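Local coordinates for protein dihydrodipicolinate synthase (Rhodopseudomonas palustris, PDB 3DZ1) that probably acts as a 4-hydroxy-tetrahydrodipicolinate synthase, a TIM-barrel lyase of the DapA family that would use pyruvate in lysine biosynthesis, at residues T12-P17 and V41-V46; F20-K25 and L275-Q280; A55-A60 and R281-S286; V106-P111 and T122-A127; L194-G199 and R211-A216. All coordinates share one frame; numbering follows the deposited sequence.

Contact 1 (T12-P17 and V41-V46); sequences TFAIAP and VGCEGV
Helix 28-40 has just ended when the chain reaches Val41, and Gly42, at positive phi, closes it as the C-prime residue of a Schellman motif. Gly42 O reaches a water shared with Thr12 N. Cys43 follows, its SG 4.0 Å from Ala14 CB. Glu44 then gives its backbone N to Thr12 O (2.8 Å), in the plane of that carbonyl, while its chain, CG anti to the backbone N, crosses obliquely past the Phe13 ring with CG 3.8 Å from CE1; the carboxylate tip, OE2, bonds to Ala10 N. Gly45 lies beneath the ring: its CA is 3.7 Å from the Phe13 centroid in a CH-pi contact, and a side chain here would collide with Phe13 CE2. Gly45 O accepts from Ala14 N at 2.9 Å, the donor standing above the carbonyl plane. Val46 ends the walk with CG1, anti to its backbone N, 3.7 Å from Ala16 CB. Bridges Phe13-Gly45 and Ala14-Val46 pair the first two parallel strands of the TIM barrel, which helix 28-40 connects in a right-handed beta-alpha-beta crossover. Backbone bonds fix the register, and one face of the ring rests on bare glycine backbone, which brings ring and strand close together.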
# COMPACT_ATOMS: atom_id res chain seq x y z
N THR A 12 -7.39 8.64 32.21
CA THR A 12 -7.16 9.38 30.98
C THR A 12 -5.72 9.84 30.83
O THR A 12 -5.19 10.53 31.70
CB THR A 12 -8.10 10.61 30.91
OG1 THR A 12 -9.46 10.18 31.04
CG2 THR A 12 -7.92 11.35 29.59
N PHE A 13 -5.08 9.45 29.73
CA PHE A 13 -3.72 9.87 29.44
C PHE A 13 -3.81 10.85 28.27
O PHE A 13 -4.32 10.50 27.21
CB PHE A 13 -2.84 8.68 29.02
CG PHE A 13 -2.22 7.95 30.18
CD1 PHE A 13 -3.02 7.31 31.12
CD2 PHE A 13 -0.84 7.89 30.32
CE1 PHE A 13 -2.45 6.62 32.19
CE2 PHE A 13 -0.25 7.21 31.39
CZ PHE A 13 -1.06 6.57 32.33
N ALA A 14 -3.32 12.06 28.46
CA ALA A 14 -3.39 13.05 27.40
C ALA A 14 -2.20 12.94 26.44
O ALA A 14 -1.07 12.81 26.88
CB ALA A 14 -3.44 14.46 28.00
N ILE A 15 -2.47 12.97 25.14
CA ILE A 15 -1.39 12.92 24.16
C ILE A 15 -1.04 14.37 23.89
O ILE A 15 -1.83 15.12 23.31
CB ILE A 15 -1.83 12.25 22.85
CG1 ILE A 15 -2.34 10.83 23.13
CG2 ILE A 15 -0.64 12.20 21.88
CD1 ILE A 15 -2.87 10.11 21.90
N ALA A 16 0.14 14.77 24.33
CA ALA A 16 0.58 16.15 24.19
C ALA A 16 1.23 16.55 22.88
O ALA A 16 2.12 15.88 22.37
CB ALA A 16 1.54 16.49 25.33
N PRO A 17 0.77 17.67 22.30
CA PRO A 17 1.37 18.12 21.04
C PRO A 17 2.66 18.82 21.49
O PRO A 17 2.83 19.09 22.68
CB PRO A 17 0.34 19.11 20.52
CG PRO A 17 -0.20 19.72 21.77
CD PRO A 17 -0.39 18.50 22.66
N VAL A 41 -6.87 18.88 35.55
CA VAL A 41 -8.16 18.30 35.16
C VAL A 41 -8.35 16.81 35.43
O VAL A 41 -9.35 16.23 35.00
CB VAL A 41 -8.47 18.60 33.67
CG1 VAL A 41 -8.44 20.10 33.42
CG2 VAL A 41 -7.49 17.87 32.76
N GLY A 42 -7.41 16.19 36.12
CA GLY A 42 -7.56 14.78 36.45
C GLY A 42 -6.91 13.73 35.56
O GLY A 42 -7.22 12.54 35.69
N CYS A 43 -6.02 14.14 34.65
CA CYS A 43 -5.35 13.18 33.78
C CYS A 43 -4.37 12.35 34.62
O CYS A 43 -3.72 12.88 35.52
CB CYS A 43 -4.58 13.90 32.67
SG CYS A 43 -5.63 14.63 31.39
N GLU A 44 -4.28 11.05 34.33
CA GLU A 44 -3.38 10.17 35.06
C GLU A 44 -1.99 10.15 34.44
O GLU A 44 -1.01 9.79 35.08
CB GLU A 44 -3.94 8.74 35.10
CG GLU A 44 -3.00 7.74 35.76
CD GLU A 44 -3.71 6.47 36.23
OE1 GLU A 44 -4.71 6.60 36.97
OE2 GLU A 44 -3.26 5.36 35.86
N GLY A 45 -1.91 10.55 33.17
CA GLY A 45 -0.62 10.55 32.51
C GLY A 45 -0.59 11.38 31.25
O GLY A 45 -1.61 11.94 30.83
N VAL A 46 0.59 11.45 30.65
CA VAL A 46 0.78 12.22 29.43
C VAL A 46 1.71 11.45 28.50
O VAL A 46 2.70 10.88 28.95
CB VAL A 46 1.42 13.60 29.74
CG1 VAL A 46 1.46 14.46 28.48
CG2 VAL A 46 0.63 14.31 30.84
O HOH W 1 -7.63 10.08 34.77

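Contact 2 (F20-K25 and L275-Q280); sequences FHDDGK and LSSSAQ
Two loops without regular structure run alongside each other here, with His21 CA 5.4 Å from Ser277 CA and Asp22 CA equally far from Ala279 CA, and the first of them folds back as a type I turn from His21 to Gly24. Ser277 and Ala279 both direct their side chains at that turn. Ser277 CB sits 3.4 Å from Phe20 O, and its OG, anti to the backbone N, turns back to accept from Ala279 N at 3.0 Å, an ST turn. With the loop bent in this way, Ala279 CB comes to 3.4 Å from His21 O. Loop 20-25 joins strand 11-15 to helix 28-40 of the TIM barrel, and 275-280 lies between helices 260-271 and 289-301 of the C-terminal region. Phe20 presents the edge of its ring to Ala279 O, nearly in the ring plane, with CD2 3.8 Å from that oxygen. The His21 ring also works by its edge, CE1 lying 4.1 Å from Ser276 CB. Two waters join the loops: one accepts from Phe20 N at 2.9 Å and lies beside Ser277 O and Ala279 O, the other donates to Asp22 OD2 and sits 3.1 Å from Ser277 OG. Ala279 O also accepts from Lys266 NZ on helix 260-271.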
# COMPACT_ATOMS: atom_id res chain seq x y z
N PHE A 20 4.94 24.99 19.59
CA PHE A 20 5.91 25.75 18.80
C PHE A 20 5.45 27.20 18.66
O PHE A 20 4.26 27.50 18.75
CB PHE A 20 6.02 25.21 17.37
CG PHE A 20 6.57 23.82 17.26
CD1 PHE A 20 7.85 23.52 17.72
CD2 PHE A 20 5.81 22.82 16.67
CE1 PHE A 20 8.37 22.24 17.57
CE2 PHE A 20 6.32 21.54 16.51
CZ PHE A 20 7.61 21.25 16.96
N HIS A 21 6.41 28.09 18.44
CA HIS A 21 6.09 29.48 18.20
C HIS A 21 6.07 29.53 16.67
O HIS A 21 6.35 28.53 16.02
CB HIS A 21 7.17 30.41 18.77
CG HIS A 21 7.14 30.51 20.26
ND1 HIS A 21 6.04 30.96 20.95
CD2 HIS A 21 8.08 30.24 21.19
CE1 HIS A 21 6.30 30.96 22.25
NE2 HIS A 21 7.54 30.53 22.42
N ASP A 22 5.75 30.68 16.09
CA ASP A 22 5.68 30.80 14.64
C ASP A 22 6.99 30.54 13.90
O ASP A 22 6.99 30.02 12.78
CB ASP A 22 5.12 32.17 14.29
CG ASP A 22 3.80 32.44 15.00
OD1 ASP A 22 2.77 31.88 14.57
OD2 ASP A 22 3.80 33.21 15.99
N ASP A 23 8.12 30.88 14.52
CA ASP A 23 9.42 30.66 13.90
C ASP A 23 9.78 29.18 13.94
O ASP A 23 10.80 28.75 13.38
CB ASP A 23 10.49 31.48 14.62
CG ASP A 23 10.47 31.28 16.13
OD1 ASP A 23 10.34 30.13 16.57
OD2 ASP A 23 10.58 32.28 16.87
N GLY A 24 8.94 28.38 14.61
CA GLY A 24 9.19 26.96 14.70
C GLY A 24 9.97 26.51 15.92
O GLY A 24 10.22 25.32 16.10
N LYS A 25 10.37 27.46 16.77
CA LYS A 25 11.13 27.10 17.97
C LYS A 25 10.19 26.55 19.03
O LYS A 25 9.04 26.99 19.16
CB LYS A 25 11.89 28.31 18.53
CG LYS A 25 11.00 29.32 19.20
CD LYS A 25 11.75 30.58 19.52
CE LYS A 25 10.78 31.62 20.03
NZ LYS A 25 11.43 32.91 20.31
N LEU A 275 -1.80 27.16 24.69
CA LEU A 275 -0.68 27.36 23.77
C LEU A 275 -0.58 28.84 23.42
O LEU A 275 -1.61 29.51 23.27
CB LEU A 275 -0.87 26.55 22.48
CG LEU A 275 -0.89 25.02 22.55
CD1 LEU A 275 -1.01 24.45 21.13
CD2 LEU A 275 0.37 24.52 23.21
N SER A 276 0.64 29.36 23.30
CA SER A 276 0.86 30.75 22.92
C SER A 276 0.60 30.88 21.43
O SER A 276 0.06 31.89 20.97
CB SER A 276 2.31 31.17 23.20
OG SER A 276 2.57 31.23 24.59
N SER A 277 1.00 29.85 20.69
CA SER A 277 0.81 29.81 19.25
C SER A 277 0.31 28.44 18.81
O SER A 277 0.63 27.43 19.44
CB SER A 277 2.13 30.11 18.53
OG SER A 277 2.01 29.87 17.14
N SER A 278 -0.47 28.42 17.74
CA SER A 278 -1.02 27.18 17.20
C SER A 278 -0.12 26.64 16.10
O SER A 278 -0.48 25.69 15.40
CB SER A 278 -2.42 27.44 16.64
OG SER A 278 -2.37 28.42 15.61
N ALA A 279 1.05 27.24 15.95
CA ALA A 279 2.00 26.86 14.91
C ALA A 279 2.49 25.41 14.95
O ALA A 279 2.62 24.80 16.01
CB ALA A 279 3.20 27.80 14.95
N GLN A 280 2.75 24.88 13.76
CA GLN A 280 3.29 23.54 13.57
C GLN A 280 4.53 23.76 12.73
O GLN A 280 4.71 24.84 12.16
CB GLN A 280 2.35 22.65 12.76
CG GLN A 280 0.91 22.63 13.20
CD GLN A 280 0.03 21.90 12.20
OE1 GLN A 280 -1.18 22.10 12.17
NE2 GLN A 280 0.64 21.06 11.37
O HOH W 2 2.15 25.13 18.71
O HOH W 3 1.08 32.83 16.89

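Contact 3 (A55-A60 and R281-S286); sequences APKLDA and RKPGAS
A short 3-10 turn, 55-57, faces an irregular stretch, 281-286, with Lys57 CA and Arg281 CA 6.5 Å apart as the nearest CA pair; a cis peptide before Pro283 bends the second segment. The first segment lies in the loop between strand 45-48 and helix 60-73 of the TIM barrel, and the second leads from helix 260-271 toward helix 289-301. Two long cationic side chains run antiparallel alongside each other, each ending on the other's backbone. Lys57, extended beyond CG, lays its CD 3.7 Å from Arg281 CB and carries NZ on to two carbonyls. With Arg281 O the bond is 2.8 Å and lies in the carbonyl plane; with Pro283 O it is 2.7 Å, the ammonium standing above the plane of that carbonyl. The same NZ forms a salt bridge with Glu54 OE1, so three oxygens hold it. Arg281 runs the other way, straight from CG to NE, and its NH1 meets Lys57 O at 2.9 Å, on a lone pair of the oxygen and close to the guanidinium plane. Leu58 crosses the arginine at about a right angle and puts CD2 over one face of the guanidinium, 3.6 Å from NH1. Arg281 NE bonds to Gly24 O, and NH2 forms a salt bridge with Glu62. Phe88 of a second subunit packs on Pro283, so the contact borders a subunit interface. Each cation binds carbonyl oxygen of the opposite segment; Glu54 is likely to favour the protonated form of Lys57, and Glu62 probably offsets the charge of Arg281.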
# COMPACT_ATOMS: atom_id res chain seq x y z
N ALA A 55 7.23 14.71 16.39
CA ALA A 55 8.60 14.29 16.65
C ALA A 55 9.43 14.16 15.36
O ALA A 55 10.62 14.48 15.35
CB ALA A 55 8.62 12.96 17.40
N PRO A 56 8.81 13.69 14.27
CA PRO A 56 9.58 13.57 13.03
C PRO A 56 10.12 14.92 12.53
O PRO A 56 11.04 14.96 11.72
CB PRO A 56 8.58 12.96 12.06
CG PRO A 56 7.73 12.10 12.96
CD PRO A 56 7.50 13.02 14.14
N LYS A 57 9.54 16.01 13.04
CA LYS A 57 9.94 17.36 12.64
C LYS A 57 10.97 18.00 13.57
O LYS A 57 11.36 19.15 13.38
CB LYS A 57 8.70 18.28 12.59
CG LYS A 57 7.57 17.75 11.74
CD LYS A 57 6.39 18.72 11.76
CE LYS A 57 5.20 18.17 10.99
NZ LYS A 57 4.03 19.08 11.08
N LEU A 58 11.42 17.24 14.57
CA LEU A 58 12.41 17.71 15.53
C LEU A 58 13.72 16.97 15.31
O LEU A 58 13.73 15.88 14.74
CB LEU A 58 11.92 17.43 16.95
CG LEU A 58 10.54 17.93 17.37
CD1 LEU A 58 10.18 17.33 18.72
CD2 LEU A 58 10.54 19.45 17.45
N ASP A 59 14.83 17.56 15.73
CA ASP A 59 16.11 16.87 15.60
C ASP A 59 16.31 16.10 16.91
O ASP A 59 15.60 16.34 17.89
CB ASP A 59 17.26 17.85 15.35
CG ASP A 59 17.53 18.76 16.53
OD1 ASP A 59 17.71 18.26 17.66
OD2 ASP A 59 17.58 20.00 16.33
N ALA A 60 17.26 15.17 16.93
CA ALA A 60 17.52 14.36 18.12
C ALA A 60 17.57 15.14 19.43
O ALA A 60 16.88 14.79 20.39
CB ALA A 60 18.81 13.57 17.93
N ARG A 281 5.40 22.76 12.65
CA ARG A 281 6.59 22.88 11.82
C ARG A 281 6.25 22.29 10.46
O ARG A 281 5.32 21.49 10.35
CB ARG A 281 7.75 22.12 12.45
CG ARG A 281 8.39 22.80 13.64
CD ARG A 281 9.69 22.12 13.99
NE ARG A 281 10.44 22.85 15.01
CZ ARG A 281 11.63 22.49 15.46
NH1 ARG A 281 12.21 21.40 14.98
NH2 ARG A 281 12.24 23.22 16.38
N LYS A 282 6.99 22.68 9.43
CA LYS A 282 6.74 22.15 8.09
C LYS A 282 7.17 20.69 8.07
O LYS A 282 8.17 20.33 8.69
CB LYS A 282 7.56 22.92 7.05
CG LYS A 282 7.24 24.41 6.95
CD LYS A 282 8.03 25.05 5.82
CE LYS A 282 7.81 26.55 5.74
NZ LYS A 282 8.31 27.24 6.97
N PRO A 283 6.43 19.82 7.37
CA PRO A 283 5.22 20.15 6.61
C PRO A 283 3.98 20.19 7.51
O PRO A 283 3.82 19.35 8.39
CB PRO A 283 5.16 19.03 5.58
CG PRO A 283 5.65 17.86 6.37
CD PRO A 283 6.84 18.43 7.11
N GLY A 284 3.11 21.17 7.28
CA GLY A 284 1.90 21.30 8.07
C GLY A 284 1.17 22.58 7.72
O GLY A 284 1.78 23.64 7.62
N ALA A 285 -0.14 22.49 7.52
CA ALA A 285 -0.92 23.67 7.17
C ALA A 285 -1.96 24.00 8.22
O ALA A 285 -2.56 23.10 8.81
CB ALA A 285 -1.60 23.46 5.81
N SER A 286 -2.17 25.29 8.46
CA SER A 286 -3.14 25.75 9.44
C SER A 286 -4.56 25.72 8.87
O SER A 286 -4.76 25.51 7.67
CB SER A 286 -2.79 27.18 9.88
OG SER A 286 -3.72 27.64 10.85

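Contact 4 (V106-P111 and T122-A127); sequences VMIAPP and TYFRQA
Tyr123 and Phe124 stand next to each other on the helix but leave it in different directions, and so they meet different parts of the other segment. Tyr123 has CG anti to the backbone N (chi1 177°) and turns one ring face to Pro111, whose CD sits over the centre, 3.5 Å from the centroid, in a CH-pi contact. Phe124 has CG anti to the carbonyl carbon instead, and places the far end of its ring against the strand: CE1 meets Ile108 CG2 at 3.7 Å, at the ring's edge, while CZ lies 3.7 Å from Pro110 CB as the two groups cross obliquely. Tyr123 CD2 lies 3.9 Å above the plane of the Phe124 ring, over its centre. Ile108 also sends CD1 toward Ala127 CB (4.3 Å), one turn further along the helix. Tyr123 OH lies 2.9 Å from a water, and this water donates to Ala109 O at 2.6 Å. An alanine in place of Tyr123 would remove the ring beneath Pro111, the cover on Phe124 and the hydroxyl at the water, and would probably loosen the hold of the helix on the 109-111 loop. Beyond these segments the Phe124 ring meets that of Trp137, and the Tyr123 ring that of Phe88. The strand and helix axes run roughly antiparallel, 151° between directions and 11.3 Å apart, the packing of an outer helix on its own strand within a beta-alpha-beta unit of a TIM barrel.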
# COMPACT_ATOMS: atom_id res chain seq x y z
N VAL A 106 7.81 3.75 27.70
CA VAL A 106 7.85 4.21 26.32
C VAL A 106 6.82 3.51 25.44
O VAL A 106 6.29 2.46 25.80
CB VAL A 106 9.26 3.99 25.71
CG1 VAL A 106 10.31 4.66 26.58
CG2 VAL A 106 9.55 2.50 25.58
N MSE A 107 6.52 4.11 24.28
CA MSE A 107 5.56 3.52 23.36
C MSE A 107 6.25 3.10 22.08
O MSE A 107 7.12 3.81 21.57
CB MSE A 107 4.44 4.53 23.05
CG MSE A 107 3.33 3.96 22.16
SE MSE A 107 1.80 5.16 21.93
CE MSE A 107 2.60 6.43 20.70
N ILE A 108 5.88 1.93 21.56
CA ILE A 108 6.49 1.42 20.34
C ILE A 108 5.44 0.99 19.32
O ILE A 108 4.57 0.17 19.62
CB ILE A 108 7.41 0.21 20.62
CG1 ILE A 108 8.43 0.56 21.71
CG2 ILE A 108 8.16 -0.18 19.34
CD1 ILE A 108 9.28 -0.62 22.15
N ALA A 109 5.54 1.57 18.13
CA ALA A 109 4.64 1.25 17.04
C ALA A 109 5.48 0.46 16.04
O ALA A 109 6.69 0.63 15.98
CB ALA A 109 4.11 2.52 16.39
N PRO A 110 4.85 -0.43 15.26
CA PRO A 110 5.61 -1.21 14.29
C PRO A 110 5.85 -0.45 12.99
O PRO A 110 5.10 0.47 12.65
CB PRO A 110 4.71 -2.42 14.06
CG PRO A 110 3.35 -1.78 14.07
CD PRO A 110 3.43 -0.84 15.28
N PRO A 111 6.93 -0.79 12.27
CA PRO A 111 7.18 -0.09 11.01
C PRO A 111 6.02 -0.46 10.08
O PRO A 111 5.45 -1.54 10.18
CB PRO A 111 8.52 -0.67 10.55
CG PRO A 111 8.59 -2.01 11.24
CD PRO A 111 8.04 -1.70 12.60
N THR A 122 8.50 -10.94 15.62
CA THR A 122 9.95 -10.83 15.59
C THR A 122 10.41 -9.40 15.82
O THR A 122 11.34 -9.15 16.58
CB THR A 122 10.53 -11.34 14.26
OG1 THR A 122 10.42 -12.76 14.21
CG2 THR A 122 12.01 -10.94 14.11
N TYR A 123 9.75 -8.45 15.16
CA TYR A 123 10.12 -7.05 15.31
C TYR A 123 10.12 -6.61 16.76
O TYR A 123 11.07 -5.99 17.25
CB TYR A 123 9.18 -6.13 14.53
CG TYR A 123 9.51 -4.68 14.74
CD1 TYR A 123 10.61 -4.10 14.10
CD2 TYR A 123 8.80 -3.91 15.66
CE1 TYR A 123 11.00 -2.79 14.37
CE2 TYR A 123 9.19 -2.59 15.94
CZ TYR A 123 10.28 -2.05 15.30
OH TYR A 123 10.68 -0.76 15.58
N PHE A 124 9.03 -6.91 17.47
CA PHE A 124 8.94 -6.50 18.85
C PHE A 124 9.93 -7.18 19.78
O PHE A 124 10.33 -6.59 20.79
CB PHE A 124 7.49 -6.63 19.33
CG PHE A 124 6.61 -5.55 18.77
CD1 PHE A 124 6.80 -4.22 19.16
CD2 PHE A 124 5.66 -5.83 17.79
CE1 PHE A 124 6.07 -3.19 18.57
CE2 PHE A 124 4.93 -4.81 17.20
CZ PHE A 124 5.13 -3.49 17.59
N ARG A 125 10.34 -8.40 19.45
CA ARG A 125 11.34 -9.07 20.28
C ARG A 125 12.66 -8.34 20.07
O ARG A 125 13.46 -8.19 20.99
CB ARG A 125 11.49 -10.55 19.88
CG ARG A 125 10.27 -11.41 20.19
CD ARG A 125 10.65 -12.88 20.31
NE ARG A 125 11.30 -13.40 19.11
CZ ARG A 125 10.66 -13.79 18.01
NH1 ARG A 125 9.33 -13.73 17.94
NH2 ARG A 125 11.35 -14.25 16.97
N GLN A 126 12.89 -7.86 18.85
CA GLN A 126 14.12 -7.13 18.55
C GLN A 126 14.03 -5.75 19.19
O GLN A 126 15.03 -5.21 19.67
CB GLN A 126 14.31 -6.98 17.04
CG GLN A 126 14.37 -8.29 16.28
CD GLN A 126 14.51 -8.08 14.79
OE1 GLN A 126 13.85 -7.21 14.22
NE2 GLN A 126 15.36 -8.88 14.16
N ALA A 127 12.83 -5.18 19.19
CA ALA A 127 12.59 -3.86 19.76
C ALA A 127 12.85 -3.85 21.27
O ALA A 127 13.51 -2.95 21.78
CB ALA A 127 11.16 -3.41 19.47
O HOH W 4 9.09 1.64 15.55

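Contact 5 (L194-G199 and R211-A216); sequences LSILCG and RGADGA
Asp214 starts from CB, which lies 3.6 Å from Ile196 O and 4.1 Å from Leu197 CD2. From there CG, anti to the carbonyl carbon, swings the carboxylate back along the neighbouring strand, and OD2 accepts from Ile196 N at 3.0 Å through its anti lone pair, with Ser195 CA also close by. The same oxygen is held by a salt bridge from Arg183 of helix 176-188. Asp214 N returns the bond to Ile196 O, 2.8 Å away and in the plane of that carbonyl, so side chain and backbone of one residue grip both polar groups of Ile196. An alanine at Asp214 would lose the carboxylate, and would probably leave Ile196 N and Arg183 without this partner and weaken the start of the pairing. Strands 195-198 and 215-218, the seventh and eighth of the TIM barrel, are linked through helix 205-211, which ends at Gly212 in a Schellman motif. Parallel pairing continues with Cys198 N on Gly215 O at 3.0 Å, the donor above the carbonyl plane. Leu197 lays CD2 against the bare backbone of Gly215, 3.5 Å from its N, on the side facing Met217, predicted to bind pyruvate. On the other face Cys198 SG rests 3.5 Å from Ala213 CB.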
# COMPACT_ATOMS: atom_id res chain seq x y z
N LEU A 194 -2.92 -6.55 31.61
CA LEU A 194 -2.56 -5.64 30.53
C LEU A 194 -3.49 -4.45 30.51
O LEU A 194 -4.71 -4.60 30.47
CB LEU A 194 -2.65 -6.36 29.18
CG LEU A 194 -2.33 -5.55 27.91
CD1 LEU A 194 -0.85 -5.27 27.85
CD2 LEU A 194 -2.77 -6.33 26.68
N SER A 195 -2.92 -3.25 30.54
CA SER A 195 -3.73 -2.04 30.50
C SER A 195 -4.13 -1.79 29.06
O SER A 195 -3.33 -1.99 28.13
CB SER A 195 -2.93 -0.84 31.04
OG SER A 195 -3.67 0.37 30.92
N ILE A 196 -5.37 -1.37 28.86
CA ILE A 196 -5.85 -1.07 27.53
C ILE A 196 -6.42 0.35 27.52
O ILE A 196 -7.46 0.61 28.11
CB ILE A 196 -6.94 -2.06 27.05
CG1 ILE A 196 -6.35 -3.48 26.96
CG2 ILE A 196 -7.47 -1.63 25.68
CD1 ILE A 196 -7.35 -4.54 26.46
N LEU A 197 -5.69 1.26 26.88
CA LEU A 197 -6.14 2.65 26.77
C LEU A 197 -6.45 2.83 25.30
O LEU A 197 -5.67 2.42 24.43
CB LEU A 197 -5.06 3.62 27.22
CG LEU A 197 -4.64 3.54 28.69
CD1 LEU A 197 -3.80 4.75 29.03
CD2 LEU A 197 -5.88 3.48 29.60
N CYS A 198 -7.58 3.45 25.01
CA CYS A 198 -8.01 3.62 23.63
C CYS A 198 -7.71 4.94 22.96
O CYS A 198 -7.66 5.99 23.59
CB CYS A 198 -9.51 3.32 23.55
SG CYS A 198 -9.88 1.66 24.18
N GLY A 199 -7.52 4.85 21.64
CA GLY A 199 -7.21 6.02 20.85
C GLY A 199 -8.13 6.21 19.66
O GLY A 199 -9.36 6.22 19.80
N ARG A 211 -16.78 -2.18 26.72
CA ARG A 211 -16.14 -3.45 26.37
C ARG A 211 -15.10 -3.87 27.41
O ARG A 211 -14.73 -5.04 27.48
CB ARG A 211 -15.46 -3.36 25.01
CG ARG A 211 -16.42 -3.18 23.85
CD ARG A 211 -17.42 -4.32 23.78
NE ARG A 211 -18.27 -4.21 22.61
CZ ARG A 211 -18.34 -5.13 21.65
NH1 ARG A 211 -17.60 -6.23 21.73
NH2 ARG A 211 -19.15 -4.95 20.62
N GLY A 212 -14.61 -2.92 28.19
CA GLY A 212 -13.64 -3.26 29.21
C GLY A 212 -12.31 -2.52 29.15
O GLY A 212 -11.37 -2.91 29.85
N ALA A 213 -12.22 -1.48 28.34
CA ALA A 213 -10.98 -0.71 28.27
C ALA A 213 -10.78 -0.06 29.63
O ALA A 213 -11.74 0.17 30.37
CB ALA A 213 -11.08 0.36 27.19
N ASP A 214 -9.52 0.23 29.98
CA ASP A 214 -9.21 0.85 31.26
C ASP A 214 -9.32 2.36 31.22
O ASP A 214 -9.42 3.02 32.26
CB ASP A 214 -7.79 0.47 31.70
CG ASP A 214 -7.67 -0.99 32.04
OD1 ASP A 214 -8.39 -1.44 32.96
OD2 ASP A 214 -6.86 -1.69 31.41
N GLY A 215 -9.30 2.91 30.01
CA GLY A 215 -9.39 4.34 29.87
C GLY A 215 -9.04 4.81 28.48
O GLY A 215 -9.14 4.05 27.51
N ALA A 216 -8.62 6.06 28.38
CA ALA A 216 -8.29 6.65 27.10
C ALA A 216 -6.92 7.32 27.05
O ALA A 216 -6.45 7.88 28.04
CB ALA A 216 -9.36 7.68 26.72

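In the fold
Contacts 1, 4 and 5 belong to the eight-stranded parallel barrel and follow one another in series along the chain. Strands 11-15 and 215-218 are neighbours in it, so contacts 1 and 5, with centres 14 Å apart, meet directly: Phe13 N probably bonds to Ala216 O at 2.7 Å, closing the barrel between first and last strands. The centre of contact 4 is 23 Å from that of contact 1 and 20 Å from that of contact 5. Contacts 2 and 3 share the late loop 275-286, their other segments being 20-25 and 55-60; they cross along the chain and span contacts 4 and 5. They tie late chain to early chain, their centres 32 and 29 Å from that of contact 5.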